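Long-range contacts in methoxy mycolic acid synthase 2 (Mycobacterium tuberculosis, PDB 1TPY), which catalyses the formation of cis cyclopropane rings on mycolic acids, transferring a methylene group from S-adenosyl-L-methionine to a double bond: residues Asp131-Ile136 against Lys156-Asp161; Met66-Ile71 against Tyr86-Val91. All coordinates share one frame; numbering follows the deposited sequence.

Two neighbouring strands of one Rossmann-like methyltransferase sheet, 67-71 and 132-136, carry the two contacts, whose centres lie about 10 Å apart. Contact 2 is strand on strand: a buried parallel pair inside a beta-alpha-beta unit, held mainly by backbone hydrogen bonds. Contact 1 is strand against the end of a helix, partly buried; apolar side chains serve its inner part, while a buried guanidinium reaches an exposed carboxylate, directly and through a water. The contacts meet directly: Asp131 OD1 accepts from Thr67 N at 2.7 Å, and Ser135 OG is hydrogen-bonded to Ile71 O. Chemistry thus follows place, main-chain bonds within the sheet and side chains where a helix end and the loop after it meet the strand.

Contact 1 (Asp131-Ile136 against Lys156-Asp161); sequences DRIVSI and KILPPD. With SAH (S-adenosyl-L-homocysteine), chain C.
The guanidinium of Arg132 has the backbone O of Asp161 over one face, 3.6 Å above its plane and set off from the centre of the group, while Pro159 CG approaches NH1 obliquely at 3.9 Å. Within its plane the group is held by the preceding residue, NH1 donating to Asp131 O at 2.6 Å, a donor that stands above the carbonyl plane; NE is taken by Leu60 O. The contact lies in the crossover from strand 132-136 through helix 147-157 to its parallel neighbour, strand 163-171, in a Rossmann-like methyltransferase; the loop after the helix passes the start of the first strand. The Arg132 chain, bent at chi2 (-70°), brings its tip back toward this loop although its CB points away. The Asp161 carboxylate stands nearly perpendicular to the guanidinium, 86° between planes. The salt bridge from Arg132 NH2 to Asp161 OD2 is long at 4.0 Å, and a water that accepts from NH2 and donates to OD2 bridges the same two atoms. Deeper in, the contact turns apolar. Ile133 points its CB at the helix end, and its CD1 touches both Ile157 CD1 (3.8 Å) and Leu158 CG (3.6 Å), which meet it from directions roughly at right angles. Leu158 CD2 reaches on past Ile133 to touch Arg132 CA. At the strand's far end Ile136 O accepts a hydrogen bond from the amino N of S-adenosyl-L-homocysteine at 2.8 Å. Beside the arginine, Pro159 CD rests 3.4 Å from Asp131 O, the oxygen that NH1 also grips.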
loop_
_atom_site.group_PDB
_atom_site.type_symbol
_atom_site.label_atom_id
_atom_site.label_comp_id
_atom_site.label_asym_id
_atom_site.label_seq_id
_atom_site.Cartn_x
_atom_site.Cartn_y
_atom_site.Cartn_z
ATOM N N ASP A 131 4.686 7.315 17.596
ATOM C CA ASP A 131 5.152 6.115 18.281
ATOM C C ASP A 131 5.420 4.920 17.388
ATOM O O ASP A 131 6.365 4.169 17.613
ATOM C CB ASP A 131 4.155 5.750 19.367
ATOM C CG ASP A 131 4.024 6.845 20.398
ATOM O OD1 ASP A 131 2.889 7.280 20.677
ATOM O OD2 ASP A 131 5.077 7.274 20.919
ATOM N N ARG A 132 4.591 4.741 16.372
ATOM C CA ARG A 132 4.771 3.630 15.456
ATOM C C ARG A 132 4.349 4.080 14.065
ATOM O O ARG A 132 3.609 5.053 13.919
ATOM C CB ARG A 132 3.935 2.439 15.916
ATOM C CG ARG A 132 4.380 1.839 17.253
ATOM C CD ARG A 132 5.727 1.126 17.129
ATOM N NE ARG A 132 6.114 0.446 18.365
ATOM C CZ ARG A 132 6.609 1.052 19.442
ATOM N NH1 ARG A 132 6.794 2.368 19.449
ATOM N NH2 ARG A 132 6.904 0.341 20.521
ATOM N N ILE A 133 4.845 3.390 13.045
ATOM C CA ILE A 133 4.507 3.732 11.676
ATOM C C ILE A 133 4.123 2.501 10.874
ATOM O O ILE A 133 4.798 1.470 10.933
ATOM C CB ILE A 133 5.687 4.407 10.933
ATOM C CG1 ILE A 133 6.113 5.692 11.643
ATOM C CG2 ILE A 133 5.275 4.732 9.501
ATOM C CD1 ILE A 133 7.447 6.226 11.153
ATOM N N VAL A 134 3.019 2.611 10.145
ATOM C CA VAL A 134 2.586 1.539 9.273
ATOM C C VAL A 134 2.463 2.158 7.882
ATOM O O VAL A 134 1.993 3.288 7.728
ATOM C CB VAL A 134 1.222 0.941 9.695
ATOM C CG1 VAL A 134 0.138 1.993 9.640
ATOM C CG2 VAL A 134 0.877 -0.226 8.786
ATOM N N SER A 135 2.930 1.439 6.878
ATOM C CA SER A 135 2.841 1.920 5.510
ATOM C C SER A 135 2.645 0.695 4.643
ATOM O O SER A 135 3.526 -0.158 4.540
ATOM C CB SER A 135 4.115 2.659 5.095
ATOM O OG SER A 135 3.939 3.229 3.812
ATOM N N ILE A 136 1.478 0.624 4.022
ATOM C CA ILE A 136 1.125 -0.506 3.191
ATOM C C ILE A 136 0.817 -0.078 1.768
ATOM O O ILE A 136 -0.125 0.675 1.532
ATOM C CB ILE A 136 -0.111 -1.215 3.784
ATOM C CG1 ILE A 136 0.192 -1.641 5.223
ATOM C CG2 ILE A 136 -0.507 -2.404 2.920
ATOM C CD1 ILE A 136 -1.030 -2.045 6.010
ATOM N N LYS A 156 13.761 9.368 12.138
ATOM C CA LYS A 156 13.774 10.624 12.866
ATOM C C LYS A 156 12.538 10.810 13.748
ATOM O O LYS A 156 12.659 11.186 14.916
ATOM C CB LYS A 156 13.872 11.797 11.882
ATOM C CG LYS A 156 14.050 13.163 12.532
ATOM C CD LYS A 156 15.377 13.233 13.281
ATOM C CE LYS A 156 15.711 14.649 13.735
ATOM N NZ LYS A 156 17.066 14.728 14.374
ATOM N N ILE A 157 11.354 10.537 13.203
ATOM C CA ILE A 157 10.128 10.744 13.970
ATOM C C ILE A 157 9.730 9.646 14.952
ATOM O O ILE A 157 8.864 9.864 15.799
ATOM C CB ILE A 157 8.922 11.046 13.040
ATOM C CG1 ILE A 157 8.536 9.809 12.230
ATOM C CG2 ILE A 157 9.277 12.190 12.097
ATOM C CD1 ILE A 157 7.343 10.038 11.311
ATOM N N LEU A 158 10.358 8.480 14.854
ATOM C CA LEU A 158 10.044 7.376 15.762
ATOM C C LEU A 158 10.808 7.469 17.075
ATOM O O LEU A 158 11.901 8.024 17.128
ATOM C CB LEU A 158 10.384 6.033 15.115
ATOM C CG LEU A 158 9.420 5.451 14.087
ATOM C CD1 LEU A 158 10.027 4.191 13.486
ATOM C CD2 LEU A 158 8.093 5.146 14.750
ATOM N N PRO A 159 10.234 6.928 18.159
ATOM C CA PRO A 159 10.935 6.982 19.444
ATOM C C PRO A 159 12.153 6.057 19.352
ATOM O O PRO A 159 12.295 5.310 18.384
ATOM C CB PRO A 159 9.878 6.493 20.431
ATOM C CG PRO A 159 9.073 5.529 19.606
ATOM C CD PRO A 159 8.925 6.263 18.296
ATOM N N PRO A 160 13.048 6.096 20.352
ATOM C CA PRO A 160 14.243 5.244 20.329
ATOM C C PRO A 160 14.008 3.743 20.146
ATOM O O PRO A 160 14.867 3.036 19.619
ATOM C CB PRO A 160 14.932 5.581 21.655
ATOM C CG PRO A 160 13.802 6.021 22.532
ATOM C CD PRO A 160 12.981 6.868 21.603
ATOM N N ASP A 161 12.847 3.261 20.572
ATOM C CA ASP A 161 12.510 1.844 20.446
ATOM C C ASP A 161 11.326 1.701 19.498
ATOM O O ASP A 161 10.540 0.761 19.605
ATOM C CB ASP A 161 12.113 1.292 21.806
ATOM C CG ASP A 161 10.828 1.895 22.304
ATOM O OD1 ASP A 161 10.656 3.121 22.128
ATOM O OD2 ASP A 161 9.994 1.153 22.865
HETATM N N SAH C . -2.313 1.961 2.651
HETATM C CA SAH C . -3.608 1.881 1.974
HETATM C CB SAH C . -3.576 2.573 0.588
HETATM C CG SAH C . -2.538 2.097 -0.429
HETATM S SD SAH C . -2.627 2.983 -2.009
HETATM C C SAH C . -4.049 0.426 1.814
HETATM O O SAH C . -3.232 -0.470 2.095
HETATM O OXT SAH C . -5.199 0.195 1.396
HETATM C "C5'" SAH C . -1.117 3.984 -1.973
HETATM C "C4'" SAH C . -1.232 5.103 -0.926
HETATM O "O4'" SAH C . 0.043 5.706 -0.602
HETATM C "C3'" SAH C . -2.145 6.248 -1.358
HETATM O "O3'" SAH C . -2.965 6.640 -0.243
HETATM C "C2'" SAH C . -1.185 7.333 -1.755
HETATM O "O2'" SAH C . -1.799 8.632 -1.698
HETATM C "C1'" SAH C . -0.093 7.127 -0.756
HETATM N N9 SAH C . 1.240 7.765 -1.122
HETATM C C8 SAH C . 2.016 7.660 -2.231
HETATM N N7 SAH C . 3.118 8.338 -2.234
HETATM C C5 SAH C . 3.078 8.970 -0.987
HETATM C C6 SAH C . 3.953 9.864 -0.312
HETATM N N6 SAH C . 5.096 10.291 -0.844
HETATM N N1 SAH C . 3.591 10.300 0.941
HETATM C C2 SAH C . 2.430 9.872 1.490
HETATM N N3 SAH C . 1.528 9.035 0.953
HETATM C C4 SAH C . 1.925 8.619 -0.303
HETATM O O HOH W 1 7.217 0.632 23.470
#

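Contact 2 (Met66-Ile71 against Tyr86-Val91); sequences MTLLDI and YDVNVV
Val91 turns CG1 anti to its backbone N (chi1 179°) and Leu69 does the same with its CG (chi1 175°), which brings Leu69 CD1 to 3.8 Å from Val91 CG1 on the face of the sheet that also carries Thr67 and Asn89. The same Leu69 CD1 lies closer still, at 3.2 Å, to Val91 O, the acceptor of the Asp70 N bond. The other methyl of Val91, CG2, leans on Thr67 CG2 at 4.0 Å. These residues belong to the first beta-alpha-beta unit of the Rossmann-like fold, in which strand 67-71, whose last residue Ile71 touches S-adenosyl-L-homocysteine, leads through helix 77-86 to strand 89-94, its parallel neighbour. Four backbone bonds join the pair: Asn89 N to Met66 O, Leu68 N to Asn89 O at 2.8 Å and an N-H...O angle of 178°, Val91 N to Leu68 O, and Asp70 N to Val91 O. Ahead of the strand, Val88 sets its CB only 3.3 Å from Met66 O and lays CG2 against Leu68 CB at 3.9 Å, on the side covered by Ala82 of the crossover helix. Toward the outer end Asn89 ND2 donates to a water that also makes a very short approach to Thr67 OG1, while Asn89 OD1 is taken by Asp115 N. Main-chain bonding therefore fixes the parallel register of the two strands, with apolar groups packed on both faces.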
loop_
_atom_site.group_PDB
_atom_site.type_symbol
_atom_site.label_atom_id
_atom_site.label_comp_id
_atom_site.label_asym_id
_atom_site.label_seq_id
_atom_site.Cartn_x
_atom_site.Cartn_y
_atom_site.Cartn_z
ATOM N N MET A 66 -0.836 5.248 22.303
ATOM C CA MET A 66 0.234 5.575 21.371
ATOM C C MET A 66 -0.357 6.306 20.180
ATOM O O MET A 66 -1.575 6.300 19.967
ATOM C CB MET A 66 0.938 4.323 20.849
ATOM C CG MET A 66 1.709 3.510 21.868
ATOM S SD MET A 66 2.706 2.256 21.029
ATOM C CE MET A 66 4.201 2.298 21.991
ATOM N N THR A 67 0.516 6.943 19.413
ATOM C CA THR A 67 0.111 7.628 18.204
ATOM C C THR A 67 0.682 6.828 17.038
ATOM O O THR A 67 1.893 6.676 16.918
ATOM C CB THR A 67 0.664 9.068 18.139
ATOM O OG1 THR A 67 -0.003 9.883 19.111
ATOM C CG2 THR A 67 0.453 9.659 16.749
ATOM N N LEU A 68 -0.201 6.313 16.190
ATOM C CA LEU A 68 0.209 5.539 15.024
ATOM C C LEU A 68 0.107 6.372 13.754
ATOM O O LEU A 68 -0.938 6.953 13.469
ATOM C CB LEU A 68 -0.672 4.293 14.863
ATOM C CG LEU A 68 -0.492 3.547 13.531
ATOM C CD1 LEU A 68 0.929 3.010 13.425
ATOM C CD2 LEU A 68 -1.504 2.414 13.435
ATOM N N LEU A 69 1.193 6.417 12.995
ATOM C CA LEU A 69 1.218 7.157 11.744
ATOM C C LEU A 69 1.064 6.167 10.591
ATOM O O LEU A 69 1.788 5.176 10.516
ATOM C CB LEU A 69 2.550 7.910 11.586
ATOM C CG LEU A 69 2.747 8.644 10.250
ATOM C CD1 LEU A 69 1.718 9.759 10.134
ATOM C CD2 LEU A 69 4.151 9.213 10.147
ATOM N N ASP A 70 0.110 6.425 9.707
ATOM C CA ASP A 70 -0.094 5.568 8.544
ATOM C C ASP A 70 0.312 6.391 7.326
ATOM O O ASP A 70 -0.436 7.264 6.890
ATOM C CB ASP A 70 -1.568 5.140 8.422
ATOM C CG ASP A 70 -1.818 4.233 7.213
ATOM O OD1 ASP A 70 -0.919 4.125 6.357
ATOM O OD2 ASP A 70 -2.910 3.630 7.104
ATOM N N ILE A 71 1.503 6.126 6.791
ATOM C CA ILE A 71 1.992 6.849 5.621
ATOM C C ILE A 71 1.407 6.215 4.361
ATOM O O ILE A 71 1.797 5.113 3.966
ATOM C CB ILE A 71 3.532 6.821 5.569
ATOM C CG1 ILE A 71 4.089 7.416 6.871
ATOM C CG2 ILE A 71 4.043 7.603 4.345
ATOM C CD1 ILE A 71 5.605 7.404 6.963
ATOM N N TYR A 86 -6.470 -1.625 18.734
ATOM C CA TYR A 86 -5.329 -1.314 19.597
ATOM C C TYR A 86 -5.492 -0.051 20.430
ATOM O O TYR A 86 -4.626 0.290 21.245
ATOM C CB TYR A 86 -4.040 -1.242 18.770
ATOM C CG TYR A 86 -3.761 -2.529 18.025
ATOM C CD1 TYR A 86 -4.317 -2.761 16.771
ATOM C CD2 TYR A 86 -2.993 -3.546 18.607
ATOM C CE1 TYR A 86 -4.125 -3.968 16.107
ATOM C CE2 TYR A 86 -2.794 -4.759 17.951
ATOM C CZ TYR A 86 -3.363 -4.963 16.700
ATOM O OH TYR A 86 -3.164 -6.151 16.033
ATOM N N ASP A 87 -6.606 0.638 20.224
ATOM C CA ASP A 87 -6.902 1.848 20.978
ATOM C C ASP A 87 -5.760 2.867 20.958
ATOM O O ASP A 87 -5.359 3.394 21.999
ATOM C CB ASP A 87 -7.253 1.469 22.423
ATOM C CG ASP A 87 -7.837 2.625 23.203
ATOM O OD1 ASP A 87 -8.663 3.367 22.629
ATOM O OD2 ASP A 87 -7.482 2.784 24.390
ATOM N N VAL A 88 -5.233 3.130 19.764
ATOM C CA VAL A 88 -4.169 4.105 19.591
ATOM C C VAL A 88 -4.746 5.311 18.841
ATOM O O VAL A 88 -5.787 5.203 18.186
ATOM C CB VAL A 88 -2.981 3.530 18.762
ATOM C CG1 VAL A 88 -2.362 2.344 19.483
ATOM C CG2 VAL A 88 -3.448 3.125 17.369
ATOM N N ASN A 89 -4.093 6.462 18.964
ATOM C CA ASN A 89 -4.533 7.654 18.246
ATOM C C ASN A 89 -3.936 7.457 16.861
ATOM O O ASN A 89 -2.931 6.753 16.724
ATOM C CB ASN A 89 -3.950 8.917 18.881
ATOM C CG ASN A 89 -4.347 9.074 20.335
ATOM O OD1 ASN A 89 -5.524 9.155 20.657
ATOM N ND2 ASN A 89 -3.360 9.114 21.221
ATOM N N VAL A 90 -4.527 8.066 15.838
ATOM C CA VAL A 90 -3.996 7.887 14.490
ATOM C C VAL A 90 -3.799 9.159 13.667
ATOM O O VAL A 90 -4.535 10.139 13.800
ATOM C CB VAL A 90 -4.886 6.916 13.665
ATOM C CG1 VAL A 90 -4.976 5.559 14.357
ATOM C CG2 VAL A 90 -6.268 7.507 13.491
ATOM N N VAL A 91 -2.792 9.120 12.804
ATOM C CA VAL A 91 -2.487 10.226 11.915
ATOM C C VAL A 91 -2.209 9.590 10.567
ATOM O O VAL A 91 -1.324 8.743 10.458
ATOM C CB VAL A 91 -1.225 10.986 12.342
ATOM C CG1 VAL A 91 -0.955 12.107 11.348
ATOM C CG2 VAL A 91 -1.387 11.533 13.766
HETATM O O HOH W 2 -0.349 9.511 21.584
#